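Local coordinates for protein tRNA(Ile2) 2-agmatinylcytidine synthetase TiaS (Archaeoglobus fulgidus, PDB 5XOB) that uses ATP to attach agmatine to the wobble cytidine of an isoleucine tRNA, making 2-agmatinylcytidine and switching the codon read from AUG to AUA, at residues A[353-358]-A[368-373]; A[347-352]-A[378-383]; A[56-61]-A[146-151]; A[5-10]-A[92-97]. One frame throughout, in Å; residues are numbered along the deposited sequence.

Contact 1. Residues A[353-358]-A[368-373]. With ZN (zinc ion), chain B.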
loop_
_atom_site.group_PDB
_atom_site.type_symbol
_atom_site.label_atom_id
_atom_site.label_comp_id
_atom_site.label_asym_id
_atom_site.label_seq_id
_atom_site.Cartn_x
_atom_site.Cartn_y
_atom_site.Cartn_z
ATOM N N PRO A 353 -29.209 -26.143 -36.829
ATOM C CA PRO A 353 -27.991 -26.833 -37.263
ATOM C C PRO A 353 -27.494 -26.391 -38.634
ATOM O O PRO A 353 -26.296 -26.499 -38.915
ATOM C CB PRO A 353 -28.414 -28.314 -37.322
ATOM C CG PRO A 353 -29.819 -28.374 -36.815
ATOM C CD PRO A 353 -30.390 -27.006 -36.991
ATOM N N SER A 354 -28.407 -25.920 -39.480
ATOM C CA SER A 354 -28.048 -25.440 -40.811
ATOM C C SER A 354 -27.473 -24.031 -40.751
ATOM O O SER A 354 -26.268 -23.835 -40.913
ATOM C CB SER A 354 -29.256 -25.460 -41.749
ATOM O OG SER A 354 -29.013 -24.659 -42.897
ATOM N N CYS A 355 -28.343 -23.053 -40.514
ATOM C CA CYS A 355 -27.953 -21.643 -40.589
ATOM C C CYS A 355 -27.247 -21.144 -39.321
ATOM O O CYS A 355 -26.577 -20.109 -39.349
ATOM C CB CYS A 355 -29.176 -20.771 -40.865
ATOM S SG CYS A 355 -30.227 -20.555 -39.415
ATOM N N GLY A 356 -27.414 -21.856 -38.209
ATOM C CA GLY A 356 -26.730 -21.494 -36.971
ATOM C C GLY A 356 -27.404 -20.416 -36.137
ATOM O O GLY A 356 -26.893 -20.069 -35.071
ATOM N N ARG A 357 -28.535 -19.874 -36.593
ATOM C CA ARG A 357 -29.249 -18.880 -35.785
ATOM C C ARG A 357 -30.103 -19.582 -34.733
ATOM O O ARG A 357 -30.250 -20.803 -34.754
ATOM C CB ARG A 357 -30.075 -17.893 -36.640
ATOM C CG ARG A 357 -31.432 -18.377 -37.153
ATOM C CD ARG A 357 -32.590 -17.481 -36.714
ATOM N NE ARG A 357 -32.389 -16.052 -36.979
ATOM C CZ ARG A 357 -33.264 -15.092 -36.665
ATOM N NH1 ARG A 357 -34.428 -15.388 -36.085
ATOM N NH2 ARG A 357 -32.980 -13.823 -36.939
ATOM N N ARG A 358 -30.650 -18.801 -33.810
ATOM C CA ARG A 358 -31.490 -19.332 -32.743
ATOM C C ARG A 358 -32.867 -19.723 -33.286
ATOM O O ARG A 358 -33.485 -18.961 -34.032
ATOM C CB ARG A 358 -31.651 -18.284 -31.646
ATOM C CG ARG A 358 -32.037 -18.844 -30.288
ATOM C CD ARG A 358 -32.665 -17.761 -29.429
ATOM N NE ARG A 358 -34.026 -17.470 -29.884
ATOM C CZ ARG A 358 -35.100 -17.355 -29.102
ATOM N NH1 ARG A 358 -36.274 -17.105 -29.661
ATOM N NH2 ARG A 358 -35.020 -17.462 -27.778
ATOM N N PHE A 368 -39.718 -26.263 -31.196
ATOM C CA PHE A 368 -39.029 -25.160 -31.885
ATOM C C PHE A 368 -38.797 -25.432 -33.370
ATOM O O PHE A 368 -38.843 -26.573 -33.829
ATOM C CB PHE A 368 -37.696 -24.839 -31.191
ATOM C CG PHE A 368 -37.794 -24.802 -29.692
ATOM C CD1 PHE A 368 -38.162 -23.636 -29.035
ATOM C CD2 PHE A 368 -37.538 -25.944 -28.937
ATOM C CE1 PHE A 368 -38.267 -23.606 -27.652
ATOM C CE2 PHE A 368 -37.641 -25.922 -27.555
ATOM C CZ PHE A 368 -38.008 -24.751 -26.912
ATOM N N ARG A 369 -38.537 -24.355 -34.100
ATOM C CA ARG A 369 -38.460 -24.378 -35.553
ATOM C C ARG A 369 -37.452 -23.347 -36.040
ATOM O O ARG A 369 -37.091 -22.420 -35.317
ATOM C CB ARG A 369 -39.827 -24.072 -36.153
ATOM N N CYS A 370 -36.992 -23.531 -37.268
ATOM C CA CYS A 370 -36.310 -22.482 -37.997
ATOM C C CYS A 370 -36.961 -22.449 -39.361
ATOM O O CYS A 370 -36.756 -23.350 -40.165
ATOM C CB CYS A 370 -34.822 -22.773 -38.112
ATOM S SG CYS A 370 -34.003 -21.837 -39.419
ATOM N N LYS A 371 -37.772 -21.420 -39.593
ATOM C CA LYS A 371 -38.629 -21.341 -40.779
ATOM C C LYS A 371 -37.866 -21.114 -42.098
ATOM O O LYS A 371 -38.349 -21.500 -43.165
ATOM C CB LYS A 371 -39.687 -20.256 -40.582
ATOM N N LYS A 372 -36.678 -20.511 -42.023
ATOM C CA LYS A 372 -35.902 -20.148 -43.226
ATOM C C LYS A 372 -35.127 -21.349 -43.776
ATOM O O LYS A 372 -34.936 -21.473 -44.987
ATOM C CB LYS A 372 -34.965 -18.945 -42.985
ATOM C CG LYS A 372 -34.059 -19.013 -41.754
ATOM C CD LYS A 372 -34.342 -17.898 -40.740
ATOM C CE LYS A 372 -35.675 -18.022 -39.995
ATOM N NZ LYS A 372 -35.553 -18.466 -38.575
ATOM N N CYS A 373 -34.676 -22.219 -42.879
ATOM C CA CYS A 373 -34.361 -23.594 -43.238
ATOM C C CYS A 373 -35.682 -24.336 -43.056
ATOM O O CYS A 373 -36.717 -23.698 -42.894
ATOM C CB CYS A 373 -33.266 -24.125 -42.330
ATOM S SG CYS A 373 -31.873 -22.976 -42.262
HETATM ZN ZN ZN B . -31.647 -22.118 -39.881
#
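C355 holds SG between its backbone N and carbonyl carbon (chi1 76°), C370 swings SG anti to its backbone N (chi1 161°), and C373 sets SG anti to its carbonyl carbon (chi1 -50°), so that three sulfurs, one from loop 353-358 and two from the end of strand 368-370 and the turn after it, converge on one zinc ion. The ion lies 2.2 Å from C355 SG, 2.4 Å from C370 SG and 2.5 Å from C373 SG; C352 supplies the fourth thiolate. Cysteine suits all four places because its soft, short-armed sulfur binds zinc directly. Backbone amides steady two of the ligands: R357 N donates to C355 SG at 3.4 Å, and C373 N to C370 SG at 3.5 Å. Such N-H...S bonds belong to the turns of a zinc ribbon, in which two Cys-x-x-Cys knuckles face each other across the metal, and they would probably draw some negative charge off the sulfurs. Beside the metal, the small S354 lays its CB and OG against C373, with OG 3.4 Å from SG. Farther out, the bent chains of R357 and K372 cross at about a right angle: K372 NZ comes to 3.6 Å from R357 CD, which puts two like charges close together on an exposed surface.

Contact 2. Residues A[347-352]-A[378-383]. With ZN (zinc ion), chain B.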
loop_
_atom_site.group_PDB
_atom_site.type_symbol
_atom_site.label_atom_id
_atom_site.label_comp_id
_atom_site.label_asym_id
_atom_site.label_seq_id
_atom_site.Cartn_x
_atom_site.Cartn_y
_atom_site.Cartn_z
ATOM N N GLU A 347 -31.072 -22.601 -19.489
ATOM C CA GLU A 347 -31.925 -23.323 -20.438
ATOM C C GLU A 347 -32.353 -22.350 -21.523
ATOM O O GLU A 347 -33.013 -21.353 -21.233
ATOM C CB GLU A 347 -33.173 -23.893 -19.763
ATOM C CG GLU A 347 -32.915 -24.656 -18.473
ATOM C CD GLU A 347 -34.023 -25.645 -18.142
ATOM O OE1 GLU A 347 -35.090 -25.601 -18.800
ATOM O OE2 GLU A 347 -33.828 -26.471 -17.222
ATOM N N LYS A 348 -31.991 -22.636 -22.767
ATOM C CA LYS A 348 -32.279 -21.715 -23.859
ATOM C C LYS A 348 -32.702 -22.428 -25.136
ATOM O O LYS A 348 -32.596 -23.647 -25.244
ATOM C CB LYS A 348 -31.054 -20.848 -24.126
ATOM C CG LYS A 348 -29.876 -21.572 -24.755
ATOM C CD LYS A 348 -28.634 -20.694 -24.714
ATOM C CE LYS A 348 -27.741 -20.911 -25.925
ATOM N NZ LYS A 348 -26.462 -20.156 -25.810
ATOM N N ASN A 349 -33.179 -21.659 -26.107
ATOM C CA ASN A 349 -33.656 -22.243 -27.348
ATOM C C ASN A 349 -32.529 -22.876 -28.135
ATOM O O ASN A 349 -31.400 -22.380 -28.107
ATOM C CB ASN A 349 -34.369 -21.210 -28.219
ATOM C CG ASN A 349 -35.751 -20.872 -27.703
ATOM O OD1 ASN A 349 -36.063 -21.095 -26.531
ATOM N ND2 ASN A 349 -36.588 -20.332 -28.576
ATOM N N PRO A 350 -32.840 -23.971 -28.849
ATOM C CA PRO A 350 -31.850 -24.681 -29.647
ATOM C C PRO A 350 -31.338 -23.839 -30.808
ATOM O O PRO A 350 -32.085 -23.040 -31.374
ATOM C CB PRO A 350 -32.617 -25.903 -30.183
ATOM C CG PRO A 350 -33.922 -25.922 -29.476
ATOM C CD PRO A 350 -34.190 -24.523 -29.047
ATOM N N ILE A 351 -30.065 -24.027 -31.141
ATOM C CA ILE A 351 -29.450 -23.374 -32.288
ATOM C C ILE A 351 -29.742 -24.212 -33.529
ATOM O O ILE A 351 -29.541 -25.428 -33.514
ATOM C CB ILE A 351 -27.918 -23.236 -32.088
ATOM C CG1 ILE A 351 -27.594 -22.393 -30.837
ATOM C CG2 ILE A 351 -27.251 -22.648 -33.327
ATOM C CD1 ILE A 351 -28.210 -21.003 -30.809
ATOM N N CYS A 352 -30.221 -23.571 -34.593
ATOM C CA CYS A 352 -30.478 -24.269 -35.854
ATOM C C CYS A 352 -29.184 -24.859 -36.429
ATOM O O CYS A 352 -28.181 -24.161 -36.519
ATOM C CB CYS A 352 -31.109 -23.333 -36.882
ATOM S SG CYS A 352 -31.385 -24.122 -38.484
ATOM N N ASP A 378 -37.096 -30.345 -30.415
ATOM C CA ASP A 378 -38.167 -30.463 -29.403
ATOM C C ASP A 378 -37.846 -29.919 -28.001
ATOM O O ASP A 378 -38.770 -29.549 -27.263
ATOM C CB ASP A 378 -38.637 -31.927 -29.289
ATOM C CG ASP A 378 -39.870 -32.218 -30.135
ATOM O OD1 ASP A 378 -40.890 -31.501 -29.989
ATOM O OD2 ASP A 378 -39.821 -33.173 -30.942
ATOM N N GLU A 379 -36.566 -29.877 -27.633
ATOM C CA GLU A 379 -36.174 -29.485 -26.272
ATOM C C GLU A 379 -35.140 -28.356 -26.248
ATOM O O GLU A 379 -34.379 -28.166 -27.199
ATOM C CB GLU A 379 -35.694 -30.703 -25.452
ATOM C CG GLU A 379 -34.744 -31.668 -26.165
ATOM C CD GLU A 379 -34.491 -32.959 -25.385
ATOM O OE1 GLU A 379 -33.317 -33.376 -25.287
ATOM O OE2 GLU A 379 -35.458 -33.567 -24.873
ATOM N N LYS A 380 -35.134 -27.618 -25.140
ATOM C CA LYS A 380 -34.293 -26.439 -24.987
ATOM C C LYS A 380 -32.830 -26.829 -24.814
ATOM O O LYS A 380 -32.509 -27.754 -24.071
ATOM C CB LYS A 380 -34.758 -25.599 -23.789
ATOM C CG LYS A 380 -36.227 -25.209 -23.848
ATOM C CD LYS A 380 -36.541 -23.953 -23.045
ATOM C CE LYS A 380 -36.192 -22.695 -23.825
ATOM N NZ LYS A 380 -36.531 -21.444 -23.094
ATOM N N LEU A 381 -31.956 -26.123 -25.526
ATOM C CA LEU A 381 -30.506 -26.257 -25.370
ATOM C C LEU A 381 -30.094 -25.904 -23.935
ATOM O O LEU A 381 -30.614 -24.945 -23.354
ATOM C CB LEU A 381 -29.802 -25.338 -26.384
ATOM C CG LEU A 381 -28.275 -25.309 -26.515
ATOM C CD1 LEU A 381 -27.681 -26.708 -26.587
ATOM C CD2 LEU A 381 -27.875 -24.505 -27.747
ATOM N N ARG A 382 -29.183 -26.685 -23.356
ATOM C CA ARG A 382 -28.743 -26.452 -21.981
ATOM C C ARG A 382 -27.218 -26.400 -21.881
ATOM O O ARG A 382 -26.545 -27.432 -21.937
ATOM C CB ARG A 382 -29.321 -27.524 -21.051
ATOM C CG ARG A 382 -29.816 -26.983 -19.714
ATOM C CD ARG A 382 -31.006 -27.767 -19.176
ATOM N NE ARG A 382 -32.192 -27.640 -20.034
ATOM C CZ ARG A 382 -32.621 -28.556 -20.906
ATOM N NH1 ARG A 382 -31.971 -29.706 -21.088
ATOM N NH2 ARG A 382 -33.716 -28.311 -21.617
ATOM N N GLU A 383 -26.690 -25.184 -21.743
ATOM C CA GLU A 383 -25.252 -24.954 -21.645
ATOM C C GLU A 383 -24.850 -24.359 -20.295
ATOM O O GLU A 383 -25.568 -23.541 -19.708
ATOM C CB GLU A 383 -24.778 -24.001 -22.748
ATOM C CG GLU A 383 -25.174 -24.396 -24.161
ATOM C CD GLU A 383 -24.259 -23.784 -25.211
ATOM O OE1 GLU A 383 -24.764 -23.051 -26.089
ATOM O OE2 GLU A 383 -23.030 -24.027 -25.153
HETATM ZN ZN ZN B . -31.647 -22.118 -39.881
#
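K348 N donates a nearly straight hydrogen bond (177°) to L381 O at 2.8 Å, and E347 CA adds a CH...O contact to the same oxygen at 3.6 Å. K348 and L381 form a hydrogen-bonded pair of an antiparallel two-stranded ladder, E347 and R382 the non-hydrogen-bonded pair beside it. In the latter the side chains run side by side; E347 OE2 lies 3.5 Å from R382 NE in a salt bridge, with the carboxylate and guanidinium planes turned 66° apart. On the other face K348 stretches alongside L381, its CE 4.0 Å from L381 CD2, and ends in a weak salt bridge of NZ to E383 OE1 at 3.4 Å. An alanine in place of K348 would probably leave E383 without this charged mate and bare one flank of L381. The same leucine methyl meets I351 CG1 at 3.8 Å, so a branched apolar residue suits both positions among largely charged side chains. P350 CG lies 3.2 Å from E379 O; the chain leaves the ladder here and runs on to C352, a zinc ligand. N349 turns OD1 to the CE of K380, while its ND2 bonds to M359 O. F368 of strand 368-370 packs against N349, P350 and K380, and A377 of strand 375-377 touches P350, which seats the ladder beside the three-stranded sheet of the zinc ribbon.

Contact 3. Residues A[56-61]-A[146-151]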
loop_
_atom_site.group_PDB
_atom_site.type_symbol
_atom_site.label_atom_id
_atom_site.label_comp_id
_atom_site.label_asym_id
_atom_site.label_seq_id
_atom_site.Cartn_x
_atom_site.Cartn_y
_atom_site.Cartn_z
ATOM N N ASN A 56 2.005 8.134 5.295
ATOM C CA ASN A 56 1.950 8.077 6.770
ATOM C C ASN A 56 3.099 7.268 7.423
ATOM O O ASN A 56 2.893 6.122 7.837
ATOM C CB ASN A 56 0.588 7.485 7.180
ATOM C CG ASN A 56 0.415 7.352 8.690
ATOM O OD1 ASN A 56 1.302 7.707 9.470
ATOM N ND2 ASN A 56 -0.738 6.832 9.108
ATOM N N GLY A 57 4.289 7.864 7.553
ATOM C CA GLY A 57 5.485 7.088 7.925
ATOM C C GLY A 57 6.490 7.689 8.897
ATOM O O GLY A 57 6.985 8.782 8.686
ATOM N N ALA A 58 6.813 6.933 9.945
ATOM C CA ALA A 58 7.825 7.311 10.934
ATOM C C ALA A 58 9.179 6.642 10.639
ATOM O O ALA A 58 9.249 5.676 9.881
ATOM C CB ALA A 58 7.346 6.924 12.325
ATOM N N VAL A 59 10.244 7.144 11.261
ATOM C CA VAL A 59 11.608 6.643 11.027
ATOM C C VAL A 59 12.335 6.341 12.346
ATOM O O VAL A 59 12.171 7.060 13.340
ATOM C CB VAL A 59 12.464 7.675 10.238
ATOM C CG1 VAL A 59 13.878 7.152 9.970
ATOM C CG2 VAL A 59 11.785 8.076 8.934
ATOM N N SER A 60 13.144 5.282 12.343
ATOM C CA SER A 60 14.076 5.019 13.438
ATOM C C SER A 60 15.480 4.679 12.947
ATOM O O SER A 60 15.682 4.331 11.781
ATOM C CB SER A 60 13.563 3.883 14.318
ATOM O OG SER A 60 13.303 2.722 13.551
ATOM N N PHE A 61 16.454 4.790 13.846
ATOM C CA PHE A 61 17.803 4.320 13.557
ATOM C C PHE A 61 18.566 3.996 14.831
ATOM O O PHE A 61 18.301 4.568 15.890
ATOM C CB PHE A 61 18.576 5.336 12.711
ATOM C CG PHE A 61 18.685 6.699 13.336
ATOM C CD1 PHE A 61 19.811 7.054 14.076
ATOM C CD2 PHE A 61 17.669 7.641 13.169
ATOM C CE1 PHE A 61 19.914 8.315 14.651
ATOM C CE2 PHE A 61 17.765 8.905 13.739
ATOM C CZ PHE A 61 18.889 9.241 14.483
ATOM N N LEU A 146 7.558 5.973 18.599
ATOM C CA LEU A 146 7.537 4.703 19.326
ATOM C C LEU A 146 7.337 3.506 18.395
ATOM O O LEU A 146 7.964 2.446 18.575
ATOM C CB LEU A 146 6.422 4.714 20.373
ATOM C CG LEU A 146 6.653 5.537 21.639
ATOM C CD1 LEU A 146 5.364 5.635 22.441
ATOM C CD2 LEU A 146 7.764 4.940 22.495
ATOM N N ALA A 147 6.454 3.679 17.412
ATOM C CA ALA A 147 6.159 2.619 16.448
ATOM C C ALA A 147 7.349 2.301 15.545
ATOM O O ALA A 147 7.575 1.143 15.204
ATOM C CB ALA A 147 4.945 2.983 15.613
ATOM N N ALA A 148 8.112 3.315 15.157
ATOM C CA ALA A 148 9.294 3.090 14.332
ATOM C C ALA A 148 10.333 2.262 15.084
ATOM O O ALA A 148 11.098 1.509 14.485
ATOM C CB ALA A 148 9.896 4.414 13.877
ATOM N N VAL A 149 10.351 2.406 16.400
ATOM C CA VAL A 149 11.312 1.707 17.253
ATOM C C VAL A 149 10.862 0.270 17.551
ATOM O O VAL A 149 11.686 -0.651 17.550
ATOM C CB VAL A 149 11.556 2.507 18.565
ATOM C CG1 VAL A 149 12.342 1.705 19.593
ATOM C CG2 VAL A 149 12.289 3.805 18.256
ATOM N N GLY A 150 9.566 0.080 17.796
ATOM C CA GLY A 150 9.035 -1.233 18.193
ATOM C C GLY A 150 8.750 -2.221 17.070
ATOM O O GLY A 150 8.756 -3.439 17.289
ATOM N N ALA A 151 8.509 -1.711 15.867
ATOM C CA ALA A 151 8.008 -2.533 14.776
ATOM C C ALA A 151 8.923 -3.716 14.501
ATOM O O ALA A 151 10.114 -3.529 14.245
ATOM C CB ALA A 151 7.846 -1.695 13.520
#
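Strand 57-61 and helix 146-150 cross at -54° with axes 6.7 Å apart at their closest, and S60 and A148 are the residues whose CA atoms come nearest. At that crossing S60 OG donates a hydrogen bond to A148 O at 2.7 Å. The serine oxygen stands between its own backbone N and carbonyl carbon (chi1 55°) and reaches the acceptor from above the carbonyl plane, 66° out of it. A148 O lies in the last turn of the helix and also accepts from R41 NH2, so two donors serve it in a buried setting. An alanine at S60 would remove OG and probably cost A148 O one of its donors, leaving the bond from R41. Small residues let helix and strand come this near: A148 CB sits 3.5 Å from V59 C and 3.9 Å from A58 CB. V149 flanks the crossing, its CG2 4.1 Å from S60 CB, while the V59 side chain departs from the opposite surface of the strand. The helix, from the FLD region, thus packs on the TCKD strands of the large mixed sheet that both regions share, where A148 also touches I43 of strand 35-44 and V149 touches W4 of strand 2-8, while L146 and A147 pack against helix 106-114.

Contact 4. Residues A[5-10]-A[92-97]; sequences VGIDDT and PGAVFV. With MG (magnesium ion), chain C.
P92 sets its ring against D9, CD lying 3.5 Å from D9 O; a proline fits here because the backbone pairing starts only at the next residue. G93 and D8 then form a hydrogen-bonded antiparallel pair, G93 N to D8 O at 3.1 Å and D8 N to G93 O at 3.2 Å. A94 stands opposite I7 in a non-hydrogen-bonded pair, its methyl 4.2 Å from I7 CG1. V95 pairs with G6, G6 N to V95 O at 2.9 Å and V95 N to G6 O at 3.0 Å. V95 CG2 lies over the G6 backbone, where a CB would be tight, a probable reason for the glycine. F96 shares the face of A94 and I7, and its CE1 meets V5 CG1 at 3.9 Å; helix 68-82 packs on this face, helix 141-150 on that of V95. At the C-terminal end of strand 5-8, D8 turns CG anti to its backbone N (chi1 -162°), and OD1 binds the magnesium ion at 2.6 Å. D9 and T10 N-H groups bond to the phosphate of phosphothreonine T18, weakly from D9. Strand 2-8 beside strand 93-98 pairs first and last strands of a ferredoxin-like, RRM-type βαββαβ fold, here with a metal site at the strand end.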
loop_
_atom_site.group_PDB
_atom_site.type_symbol
_atom_site.label_atom_id
_atom_site.label_comp_id
_atom_site.label_asym_id
_atom_site.label_seq_id
_atom_site.Cartn_x
_atom_site.Cartn_y
_atom_site.Cartn_z
ATOM N N VAL A 5 16.783 5.496 18.047
ATOM C CA VAL A 5 16.170 6.812 17.953
ATOM C C VAL A 5 14.956 6.776 17.032
ATOM O O VAL A 5 15.039 6.262 15.920
ATOM C CB VAL A 5 17.162 7.849 17.419
ATOM C CG1 VAL A 5 16.506 9.222 17.367
ATOM C CG2 VAL A 5 18.413 7.881 18.291
ATOM N N GLY A 6 13.842 7.338 17.501
ATOM C CA GLY A 6 12.584 7.330 16.753
ATOM C C GLY A 6 12.129 8.744 16.520
ATOM O O GLY A 6 12.335 9.597 17.377
ATOM N N ILE A 7 11.542 9.000 15.351
ATOM C CA ILE A 7 11.077 10.345 14.977
ATOM C C ILE A 7 9.856 10.266 14.058
ATOM O O ILE A 7 9.837 9.448 13.144
ATOM C CB ILE A 7 12.163 11.156 14.222
ATOM C CG1 ILE A 7 13.528 11.053 14.909
ATOM C CG2 ILE A 7 11.761 12.623 14.121
ATOM C CD1 ILE A 7 14.665 11.683 14.134
ATOM N N ASP A 8 8.851 11.116 14.299
ATOM C CA ASP A 8 7.730 11.313 13.350
ATOM C C ASP A 8 7.144 12.736 13.433
ATOM O O ASP A 8 7.474 13.510 14.331
ATOM C CB ASP A 8 6.618 10.265 13.576
ATOM C CG ASP A 8 5.650 10.120 12.369
ATOM O OD1 ASP A 8 5.902 10.691 11.283
ATOM O OD2 ASP A 8 4.622 9.418 12.506
ATOM N N ASP A 9 6.305 13.066 12.451
ATOM C CA ASP A 9 5.447 14.262 12.443
ATOM C C ASP A 9 6.238 15.560 12.244
ATOM O O ASP A 9 6.112 16.549 12.978
ATOM C CB ASP A 9 4.548 14.291 13.680
ATOM C CG ASP A 9 3.123 14.642 13.343
ATOM O OD1 ASP A 9 2.914 15.422 12.380
ATOM O OD2 ASP A 9 2.219 14.128 14.038
ATOM N N THR A 10 7.031 15.512 11.187
ATOM C CA THR A 10 7.976 16.537 10.799
ATOM C C THR A 10 7.529 17.162 9.472
ATOM O O THR A 10 8.090 18.164 9.018
ATOM C CB THR A 10 9.362 15.864 10.642
ATOM O OG1 THR A 10 9.885 15.536 11.937
ATOM C CG2 THR A 10 10.358 16.737 9.901
ATOM N N PRO A 92 6.260 17.331 16.011
ATOM C CA PRO A 92 7.422 16.455 16.101
ATOM C C PRO A 92 7.507 15.671 17.405
ATOM O O PRO A 92 7.215 16.193 18.483
ATOM C CB PRO A 92 8.599 17.424 15.997
ATOM C CG PRO A 92 8.060 18.590 15.248
ATOM C CD PRO A 92 6.650 18.720 15.717
ATOM N N GLY A 93 7.891 14.412 17.287
ATOM C CA GLY A 93 8.118 13.575 18.444
ATOM C C GLY A 93 9.376 12.784 18.206
ATOM O O GLY A 93 9.717 12.470 17.065
ATOM N N ALA A 94 10.079 12.474 19.281
ATOM C CA ALA A 94 11.215 11.590 19.180
ATOM C C ALA A 94 11.449 10.871 20.486
ATOM O O ALA A 94 11.193 11.406 21.558
ATOM C CB ALA A 94 12.453 12.357 18.758
ATOM N N VAL A 95 11.933 9.641 20.374
ATOM C CA VAL A 95 12.215 8.811 21.534
ATOM C C VAL A 95 13.585 8.166 21.425
ATOM O O VAL A 95 14.161 8.045 20.336
ATOM C CB VAL A 95 11.160 7.711 21.712
ATOM C CG1 VAL A 95 9.808 8.331 22.032
ATOM C CG2 VAL A 95 11.074 6.827 20.472
ATOM N N PHE A 96 14.090 7.744 22.578
ATOM C CA PHE A 96 15.459 7.267 22.694
ATOM C C PHE A 96 15.452 6.055 23.610
ATOM O O PHE A 96 15.290 6.189 24.818
ATOM C CB PHE A 96 16.345 8.405 23.216
ATOM C CG PHE A 96 16.102 9.710 22.503
ATOM C CD1 PHE A 96 16.820 10.041 21.355
ATOM C CD2 PHE A 96 15.111 10.580 22.944
ATOM C CE1 PHE A 96 16.576 11.230 20.685
ATOM C CE2 PHE A 96 14.856 11.765 22.275
ATOM C CZ PHE A 96 15.594 12.093 21.144
ATOM N N VAL A 97 15.624 4.875 23.015
ATOM C CA VAL A 97 15.285 3.604 23.658
ATOM C C VAL A 97 16.473 2.647 23.641
ATOM O O VAL A 97 17.106 2.472 22.603
ATOM C CB VAL A 97 14.073 2.945 22.933
ATOM C CG1 VAL A 97 13.799 1.535 23.443
ATOM C CG2 VAL A 97 12.819 3.803 23.082
HETATM MG MG MG C . 4.118 10.557 9.442
#

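Contacts 1 and 2 belong to the C-terminal zinc ribbon and share its metal: contact 1 provides three of the cysteines, contact 2 the fourth. Their centres are 12 Å apart, and they join where R357 O and C352 N, 2.8 Å apart, probably form a hydrogen bond. Contacts 3 and 4 lie in the N-terminal part of the chain, at the magnesium ion, with centres 8 Å apart, because strands 57-64 and 2-8 are neighbours in one sheet. D8 of contact 4 binds the magnesium ion, while the A58 side chain of contact 3 is about 6 Å from it. The nearest atoms of contacts 1 and 4 are about 62 Å apart, so in this apo structure the ribbon stands far from the magnesium site.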